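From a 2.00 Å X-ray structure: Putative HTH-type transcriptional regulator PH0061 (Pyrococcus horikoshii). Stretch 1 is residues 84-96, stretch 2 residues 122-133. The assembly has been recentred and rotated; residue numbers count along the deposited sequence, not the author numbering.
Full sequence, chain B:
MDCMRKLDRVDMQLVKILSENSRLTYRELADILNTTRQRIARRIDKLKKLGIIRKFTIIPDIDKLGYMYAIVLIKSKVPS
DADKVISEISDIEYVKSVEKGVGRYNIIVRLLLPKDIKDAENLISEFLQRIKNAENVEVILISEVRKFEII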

ATOM      1  N   LYS B  84     -11.146 -19.026  -4.948  1.00 39.51           N
ATOM      2  CA  LYS B  84     -12.517 -18.582  -5.151  1.00 40.83           C
ATOM      3  C   LYS B  84     -12.791 -17.359  -4.292  1.00 39.04           C
ATOM      4  O   LYS B  84     -13.430 -16.414  -4.740  1.00 41.39           O
ATOM      5  CB  LYS B  84     -13.513 -19.691  -4.802  1.00 42.24           C
ATOM      6  CG  LYS B  84     -14.943 -19.370  -5.219  1.00 46.61           C
ATOM      7  CD  LYS B  84     -15.878 -20.542  -4.948  1.00 51.03           C
ATOM      8  CE  LYS B  84     -17.255 -20.330  -5.578  1.00 52.28           C
ATOM      9  NZ  LYS B  84     -17.989 -19.155  -5.030  1.00 52.05           N
ATOM     10  N   VAL B  85     -12.309 -17.377  -3.053  1.00 37.76           N
ATOM     11  CA  VAL B  85     -12.508 -16.239  -2.166  1.00 35.65           C
ATOM     12  C   VAL B  85     -11.857 -15.025  -2.803  1.00 33.34           C
ATOM     13  O   VAL B  85     -12.446 -13.947  -2.865  1.00 31.65           O
ATOM     14  CB  VAL B  85     -11.843 -16.450  -0.790  1.00 36.10           C
ATOM     15  CG1 VAL B  85     -11.958 -15.174   0.035  1.00 34.99           C
ATOM     16  CG2 VAL B  85     -12.495 -17.607  -0.062  1.00 37.87           C
ATOM     17  N   ILE B  86     -10.630 -15.218  -3.277  1.00 32.62           N
ATOM     18  CA  ILE B  86      -9.867 -14.147  -3.893  1.00 32.05           C
ATOM     19  C   ILE B  86     -10.547 -13.541  -5.113  1.00 34.85           C
ATOM     20  O   ILE B  86     -10.544 -12.321  -5.283  1.00 33.27           O
ATOM     21  CB  ILE B  86      -8.461 -14.637  -4.263  1.00 30.42           C
ATOM     22  CG1 ILE B  86      -7.688 -14.960  -2.974  1.00 27.99           C
ATOM     23  CG2 ILE B  86      -7.739 -13.582  -5.093  1.00 31.83           C
ATOM     24  CD1 ILE B  86      -6.397 -15.701  -3.192  1.00 29.15           C
ATOM     25  N   SER B  87     -11.133 -14.381  -5.963  1.00 36.01           N
ATOM     26  CA  SER B  87     -11.808 -13.870  -7.151  1.00 40.00           C
ATOM     27  C   SER B  87     -13.113 -13.207  -6.723  1.00 39.45           C
ATOM     28  O   SER B  87     -13.595 -12.286  -7.375  1.00 40.60           O
ATOM     29  CB  SER B  87     -12.093 -15.003  -8.146  1.00 40.78           C
ATOM     30  OG  SER B  87     -13.040 -15.923  -7.629  1.00 45.49           O
ATOM     31  N   GLU B  88     -13.669 -13.683  -5.613  1.00 41.27           N
ATOM     32  CA  GLU B  88     -14.916 -13.155  -5.068  1.00 41.63           C
ATOM     33  C   GLU B  88     -14.759 -11.741  -4.505  1.00 40.84           C
ATOM     34  O   GLU B  88     -15.640 -10.901  -4.673  1.00 42.59           O
ATOM     35  CB  GLU B  88     -15.432 -14.079  -3.959  1.00 45.24           C
ATOM     36  CG  GLU B  88     -16.743 -14.795  -4.266  1.00 52.02           C
ATOM     37  CD  GLU B  88     -17.936 -13.854  -4.336  1.00 55.53           C
ATOM     38  OE1 GLU B  88     -18.254 -13.200  -3.315  1.00 56.81           O
ATOM     39  OE2 GLU B  88     -18.559 -13.767  -5.415  1.00 58.75           O
ATOM     40  N   ILE B  89     -13.636 -11.474  -3.845  1.00 37.86           N
ATOM     41  CA  ILE B  89     -13.419 -10.164  -3.240  1.00 35.75           C
ATOM     42  C   ILE B  89     -12.544  -9.178  -4.014  1.00 34.91           C
ATOM     43  O   ILE B  89     -12.590  -7.976  -3.751  1.00 35.76           O
ATOM     44  CB  ILE B  89     -12.808 -10.313  -1.828  1.00 35.26           C
ATOM     45  CG1 ILE B  89     -11.418 -10.945  -1.930  1.00 31.35           C
ATOM     46  CG2 ILE B  89     -13.724 -11.162  -0.954  1.00 32.45           C
ATOM     47  CD1 ILE B  89     -10.681 -11.043  -0.612  1.00 31.32           C
ATOM     48  N   SER B  90     -11.751  -9.667  -4.959  1.00 33.97           N
ATOM     49  CA  SER B  90     -10.866  -8.789  -5.715  1.00 33.81           C
ATOM     50  C   SER B  90     -11.551  -7.669  -6.489  1.00 34.76           C
ATOM     51  O   SER B  90     -10.924  -6.657  -6.791  1.00 33.73           O
ATOM     52  CB  SER B  90      -9.999  -9.609  -6.666  1.00 34.56           C
ATOM     53  OG  SER B  90      -9.059 -10.378  -5.935  1.00 37.28           O
ATOM     54  N   ASP B  91     -12.831  -7.841  -6.808  1.00 35.62           N
ATOM     55  CA  ASP B  91     -13.559  -6.819  -7.547  1.00 36.85           C
ATOM     56  C   ASP B  91     -14.271  -5.815  -6.651  1.00 36.13           C
ATOM     57  O   ASP B  91     -14.789  -4.817  -7.141  1.00 36.13           O
ATOM     58  CB  ASP B  91     -14.583  -7.450  -8.491  1.00 40.28           C
ATOM     59  CG  ASP B  91     -13.943  -8.348  -9.522  1.00 44.02           C
ATOM     60  OD1 ASP B  91     -12.801  -8.053  -9.944  1.00 44.19           O
ATOM     61  OD2 ASP B  91     -14.589  -9.344  -9.919  1.00 47.37           O
ATOM     62  N   ILE B  92     -14.310  -6.081  -5.348  1.00 32.87           N
ATOM     63  CA  ILE B  92     -14.960  -5.154  -4.425  1.00 31.11           C
ATOM     64  C   ILE B  92     -14.122  -3.886  -4.356  1.00 29.49           C
ATOM     65  O   ILE B  92     -12.912  -3.942  -4.142  1.00 29.41           O
ATOM     66  CB  ILE B  92     -15.094  -5.759  -3.029  1.00 30.66           C
ATOM     67  CG1 ILE B  92     -15.896  -7.061  -3.112  1.00 30.51           C
ATOM     68  CG2 ILE B  92     -15.777  -4.768  -2.105  1.00 31.81           C
ATOM     69  CD1 ILE B  92     -15.998  -7.804  -1.797  1.00 30.90           C
ATOM     70  N   GLU B  93     -14.777  -2.745  -4.540  1.00 28.33           N
ATOM     71  CA  GLU B  93     -14.102  -1.453  -4.556  1.00 27.70           C
ATOM     72  C   GLU B  93     -13.373  -1.052  -3.272  1.00 25.72           C
ATOM     73  O   GLU B  93     -12.269  -0.483  -3.327  1.00 22.64           O
ATOM     74  CB  GLU B  93     -15.096  -0.352  -4.945  1.00 28.46           C
ATOM     75  CG  GLU B  93     -14.430   0.966  -5.330  1.00 35.81           C
ATOM     76  CD  GLU B  93     -13.986   1.796  -4.130  1.00 38.17           C
ATOM     77  OE1 GLU B  93     -13.080   2.643  -4.293  1.00 40.75           O
ATOM     78  OE2 GLU B  93     -14.552   1.614  -3.032  1.00 40.79           O
ATOM     79  N   TYR B  94     -13.970  -1.346  -2.123  1.00 24.34           N
ATOM     80  CA  TYR B  94     -13.340  -0.970  -0.866  1.00 25.30           C
ATOM     81  C   TYR B  94     -12.260  -1.949  -0.398  1.00 24.04           C
ATOM     82  O   TYR B  94     -11.656  -1.768   0.664  1.00 25.05           O
ATOM     83  CB  TYR B  94     -14.407  -0.754   0.211  1.00 23.13           C
ATOM     84  CG  TYR B  94     -15.260  -1.957   0.499  1.00 27.62           C
ATOM     85  CD1 TYR B  94     -14.779  -2.999   1.297  1.00 25.72           C
ATOM     86  CD2 TYR B  94     -16.560  -2.052  -0.007  1.00 26.94           C
ATOM     87  CE1 TYR B  94     -15.564  -4.101   1.585  1.00 28.17           C
ATOM     88  CE2 TYR B  94     -17.361  -3.160   0.274  1.00 28.46           C
ATOM     89  CZ  TYR B  94     -16.853  -4.180   1.073  1.00 29.44           C
ATOM     90  OH  TYR B  94     -17.619  -5.290   1.356  1.00 29.94           O
ATOM     91  N   VAL B  95     -12.024  -2.984  -1.198  1.00 23.85           N
ATOM     92  CA  VAL B  95     -10.978  -3.963  -0.915  1.00 23.31           C
ATOM     93  C   VAL B  95      -9.772  -3.398  -1.658  1.00 22.73           C
ATOM     94  O   VAL B  95      -9.744  -3.419  -2.885  1.00 23.39           O
ATOM     95  CB  VAL B  95     -11.330  -5.361  -1.497  1.00 22.24           C
ATOM     96  CG1 VAL B  95     -10.118  -6.266  -1.455  1.00 22.17           C
ATOM     97  CG2 VAL B  95     -12.476  -5.984  -0.709  1.00 18.88           C
ATOM     98  N   LYS B  96      -8.788  -2.889  -0.917  1.00 23.37           N
ATOM     99  CA  LYS B  96      -7.598  -2.276  -1.515  1.00 21.67           C
ATOM    100  C   LYS B  96      -6.463  -3.218  -1.907  1.00 21.66           C
ATOM    101  O   LYS B  96      -5.724  -2.949  -2.860  1.00 20.66           O
ATOM    102  CB  LYS B  96      -7.068  -1.177  -0.586  1.00 22.80           C
ATOM    103  CG  LYS B  96      -8.106  -0.089  -0.292  1.00 26.07           C
ATOM    104  CD  LYS B  96      -8.803   0.340  -1.575  1.00 26.20           C
ATOM    105  CE  LYS B  96      -9.860   1.395  -1.327  1.00 29.46           C
ATOM    106  NZ  LYS B  96     -10.568   1.727  -2.598  1.00 28.29           N
ATOM    107  N   ASN B 122     -20.921  -2.353   9.837  1.00 39.57           N
ATOM    108  CA  ASN B 122     -21.907  -2.851   8.887  1.00 37.75           C
ATOM    109  C   ASN B 122     -21.176  -3.315   7.639  1.00 35.98           C
ATOM    110  O   ASN B 122     -21.465  -4.382   7.099  1.00 34.51           O
ATOM    111  CB  ASN B 122     -22.901  -1.754   8.493  1.00 40.68           C
ATOM    112  CG  ASN B 122     -23.983  -1.542   9.526  1.00 42.81           C
ATOM    113  OD1 ASN B 122     -24.906  -0.758   9.310  1.00 46.89           O
ATOM    114  ND2 ASN B 122     -23.882  -2.237  10.652  1.00 44.04           N
ATOM    115  N   LEU B 123     -20.220  -2.504   7.193  1.00 33.03           N
ATOM    116  CA  LEU B 123     -19.454  -2.822   5.998  1.00 30.03           C
ATOM    117  C   LEU B 123     -18.605  -4.069   6.184  1.00 28.81           C
ATOM    118  O   LEU B 123     -18.460  -4.867   5.257  1.00 26.53           O
ATOM    119  CB  LEU B 123     -18.570  -1.638   5.602  1.00 30.53           C
ATOM    120  CG  LEU B 123     -17.838  -1.798   4.266  1.00 32.59           C
ATOM    121  CD1 LEU B 123     -18.836  -2.214   3.185  1.00 32.97           C
ATOM    122  CD2 LEU B 123     -17.158  -0.489   3.891  1.00 31.74           C
ATOM    123  N   ILE B 124     -18.051  -4.245   7.379  1.00 27.71           N
ATOM    124  CA  ILE B 124     -17.226  -5.417   7.649  1.00 28.19           C
ATOM    125  C   ILE B 124     -18.082  -6.678   7.584  1.00 28.62           C
ATOM    126  O   ILE B 124     -17.664  -7.693   7.023  1.00 27.74           O
ATOM    127  CB  ILE B 124     -16.541  -5.319   9.035  1.00 28.43           C
ATOM    128  CG1 ILE B 124     -15.429  -4.267   8.979  1.00 30.84           C
ATOM    129  CG2 ILE B 124     -15.964  -6.666   9.434  1.00 28.33           C
ATOM    130  CD1 ILE B 124     -14.730  -4.006  10.306  1.00 31.20           C
ATOM    131  N   SER B 125     -19.281  -6.604   8.154  1.00 30.92           N
ATOM    132  CA  SER B 125     -20.206  -7.737   8.147  1.00 32.29           C
ATOM    133  C   SER B 125     -20.565  -8.093   6.718  1.00 30.31           C
ATOM    134  O   SER B 125     -20.638  -9.264   6.369  1.00 30.60           O
ATOM    135  CB  SER B 125     -21.485  -7.399   8.915  1.00 32.48           C
ATOM    136  OG  SER B 125     -21.188  -7.097  10.263  1.00 39.79           O
ATOM    137  N   GLU B 126     -20.801  -7.080   5.889  1.00 31.04           N
ATOM    138  CA  GLU B 126     -21.140  -7.341   4.498  1.00 31.93           C
ATOM    139  C   GLU B 126     -19.987  -8.054   3.814  1.00 30.90           C
ATOM    140  O   GLU B 126     -20.190  -9.033   3.101  1.00 30.38           O
ATOM    141  CB  GLU B 126     -21.429  -6.045   3.745  1.00 36.18           C
ATOM    142  CG  GLU B 126     -22.702  -5.345   4.155  1.00 42.28           C
ATOM    143  CD  GLU B 126     -23.367  -4.654   2.982  1.00 47.98           C
ATOM    144  OE1 GLU B 126     -22.680  -3.886   2.271  1.00 47.79           O
ATOM    145  OE2 GLU B 126     -24.580  -4.881   2.769  1.00 53.02           O
ATOM    146  N   PHE B 127     -18.773  -7.556   4.031  1.00 28.96           N
ATOM    147  CA  PHE B 127     -17.602  -8.164   3.423  1.00 26.65           C
ATOM    148  C   PHE B 127     -17.427  -9.610   3.865  1.00 24.78           C
ATOM    149  O   PHE B 127     -17.189 -10.495   3.046  1.00 24.54           O
ATOM    150  CB  PHE B 127     -16.331  -7.380   3.778  1.00 25.64           C
ATOM    151  CG  PHE B 127     -15.076  -8.041   3.292  1.00 24.76           C
ATOM    152  CD1 PHE B 127     -14.751  -8.035   1.940  1.00 24.30           C
ATOM    153  CD2 PHE B 127     -14.254  -8.731   4.177  1.00 24.26           C
ATOM    154  CE1 PHE B 127     -13.632  -8.708   1.473  1.00 23.63           C
ATOM    155  CE2 PHE B 127     -13.129  -9.409   3.720  1.00 23.02           C
ATOM    156  CZ  PHE B 127     -12.818  -9.399   2.366  1.00 25.26           C
ATOM    157  N   LEU B 128     -17.546  -9.845   5.166  1.00 27.32           N
ATOM    158  CA  LEU B 128     -17.366 -11.184   5.712  1.00 28.69           C
ATOM    159  C   LEU B 128     -18.360 -12.211   5.162  1.00 30.29           C
ATOM    160  O   LEU B 128     -18.031 -13.392   5.054  1.00 28.78           O
ATOM    161  CB  LEU B 128     -17.430 -11.133   7.246  1.00 28.25           C
ATOM    162  CG  LEU B 128     -16.302 -10.295   7.875  1.00 28.67           C
ATOM    163  CD1 LEU B 128     -16.501 -10.179   9.367  1.00 28.37           C
ATOM    164  CD2 LEU B 128     -14.948 -10.919   7.553  1.00 26.59           C
ATOM    165  N   GLN B 129     -19.565 -11.769   4.815  1.00 30.61           N
ATOM    166  CA  GLN B 129     -20.560 -12.690   4.268  1.00 35.77           C
ATOM    167  C   GLN B 129     -20.025 -13.313   2.987  1.00 35.70           C
ATOM    168  O   GLN B 129     -20.381 -14.435   2.635  1.00 35.71           O
ATOM    169  CB  GLN B 129     -21.881 -11.964   3.974  1.00 38.54           C
ATOM    170  CG  GLN B 129     -22.617 -11.499   5.220  1.00 44.59           C
ATOM    171  CD  GLN B 129     -23.969 -10.886   4.910  1.00 48.12           C
ATOM    172  OE1 GLN B 129     -24.065  -9.868   4.218  1.00 51.15           O
ATOM    173  NE2 GLN B 129     -25.026 -11.506   5.421  1.00 50.45           N
ATOM    174  N   ARG B 130     -19.151 -12.576   2.307  1.00 37.40           N
ATOM    175  CA  ARG B 130     -18.552 -13.030   1.059  1.00 37.29           C
ATOM    176  C   ARG B 130     -17.427 -14.028   1.279  1.00 37.43           C
ATOM    177  O   ARG B 130     -16.894 -14.592   0.329  1.00 37.14           O
ATOM    178  CB  ARG B 130     -18.038 -11.825   0.277  1.00 40.79           C
ATOM    179  CG  ARG B 130     -19.155 -10.943  -0.250  1.00 44.17           C
ATOM    180  CD  ARG B 130     -18.672  -9.541  -0.537  1.00 48.43           C
ATOM    181  NE  ARG B 130     -19.678  -8.758  -1.247  1.00 50.86           N
ATOM    182  CZ  ARG B 130     -20.019  -8.962  -2.515  1.00 51.34           C
ATOM    183  NH1 ARG B 130     -19.434  -9.926  -3.213  1.00 50.31           N
ATOM    184  NH2 ARG B 130     -20.948  -8.204  -3.083  1.00 52.51           N
ATOM    185  N   ILE B 131     -17.061 -14.249   2.534  1.00 37.67           N
ATOM    186  CA  ILE B 131     -15.999 -15.194   2.841  1.00 39.04           C
ATOM    187  C   ILE B 131     -16.589 -16.497   3.359  1.00 39.57           C
ATOM    188  O   ILE B 131     -17.031 -16.582   4.504  1.00 39.71           O
ATOM    189  CB  ILE B 131     -15.030 -14.632   3.900  1.00 39.28           C
ATOM    190  CG1 ILE B 131     -14.436 -13.313   3.409  1.00 39.09           C
ATOM    191  CG2 ILE B 131     -13.921 -15.642   4.173  1.00 37.59           C
ATOM    192  CD1 ILE B 131     -13.541 -12.644   4.414  1.00 42.22           C
ATOM    193  N   LYS B 132     -16.604 -17.514   2.507  1.00 41.22           N
ATOM    194  CA  LYS B 132     -17.144 -18.805   2.904  1.00 42.77           C
ATOM    195  C   LYS B 132     -16.036 -19.843   2.936  1.00 42.92           C
ATOM    196  O   LYS B 132     -15.002 -19.678   2.285  1.00 42.97           O
ATOM    197  CB  LYS B 132     -18.230 -19.270   1.921  1.00 45.30           C
ATOM    198  CG  LYS B 132     -19.345 -18.265   1.628  1.00 46.72           C
ATOM    199  CD  LYS B 132     -18.996 -17.380   0.438  1.00 48.67           C
ATOM    200  CE  LYS B 132     -20.183 -16.518   0.023  1.00 50.97           C
ATOM    201  NZ  LYS B 132     -19.877 -15.643  -1.149  1.00 51.68           N
ATOM    202  N   ASN B 133     -16.252 -20.905   3.707  1.00 41.92           N
ATOM    203  CA  ASN B 133     -15.292 -22.000   3.794  1.00 43.76           C
ATOM    204  C   ASN B 133     -13.938 -21.618   4.390  1.00 42.04           C
ATOM    205  O   ASN B 133     -12.896 -22.104   3.939  1.00 42.14           O
ATOM    206  CB  ASN B 133     -15.078 -22.597   2.397  1.00 47.99           C
ATOM    207  CG  ASN B 133     -16.386 -22.936   1.695  1.00 51.74           C
ATOM    208  OD1 ASN B 133     -16.414 -23.133   0.479  1.00 54.66           O
ATOM    209  ND2 ASN B 133     -17.473 -23.011   2.460  1.00 53.78           N
TER

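Two segments of one chain, at least 29 residues apart in sequence wherever they touch, pack side chain to side chain and bury 563 Å² between them, both sides summed. Backbone: the first stretch enters as a helix and leaves as a strand at Val-95 and Lys-96, redirected by two successive type I turns, Ile-89 to Ile-92 and Ile-92 to Val-95, closed by Ile-92 N to Ile-89 O (3.0 Å) and Val-95 N to Ile-92 O (3.2 Å). The second stretch is the end of a helix and the segment that follows it. The backbones come nearest at Val-85 and Ile-131, with CA atoms 6.2 Å apart, and stand wider at Tyr-94 and Leu-123, CA to CA 9.4 Å, where an aromatic ring fills the gap. No hydrogen bond crosses between the stretches, so apolar packing and charge hold the contact.

Apolar packing: Phe-127 is the hub. Its CA-to-CB bond points sideways, but with chi1 in t the ring reaches the first stretch, where CE1 meets Ile-89 CG2 at 3.5 Å and Val-95 CG2 at 3.7 Å. Ile-92 CD1 lies at the ring edge, 3.9 Å from Phe-127 CD1, and also touches Arg-130 CD at 3.4 Å, so one methyl packs against both an aromatic ring and the aliphatic part of a charged side chain. Where the backbones come nearest, buried Val-85 points toward the second stretch, its CG2 4.0 Å from the backbone atom Lys-132 O.

Aromatic contacts: Tyr-94, chi1 in p, lays one ring face against Leu-123. Leu-123 CD1 sits 3.8 Å from the centroid of the Tyr-94 ring, 28° off the normal, a CH-pi contact in which a weakly polarised methyl meets the pi cloud; its closest ring atom is Tyr-94 CE2, 3.4 Å from Leu-123 CD1. The Tyr-94 edge faces Phe-127, with Tyr-94 OH 3.4 Å from Phe-127 CB; a carbon neighbour gives the hydroxyl van der Waals contact here.

Charge: Glu-88 OE1 serves two cations. It forms a salt bridge with Arg-130 NH1 at 3.5 Å, approaching near the guanidinium plane, and a long one with Lys-132 NZ at 3.6 Å. The CA-to-CB bond of Lys-132 points sideways, yet its extended outer chain brings the ammonium to the carboxylate; Lys-132 NZ also makes a weak hydrogen bond to Arg-130 O (3.5 Å).

Local support: Ser-90 OG donates to Ile-86 O (2.5 Å), and Lys-96 NZ bridges to Glu-93 OE1 (3.2 Å).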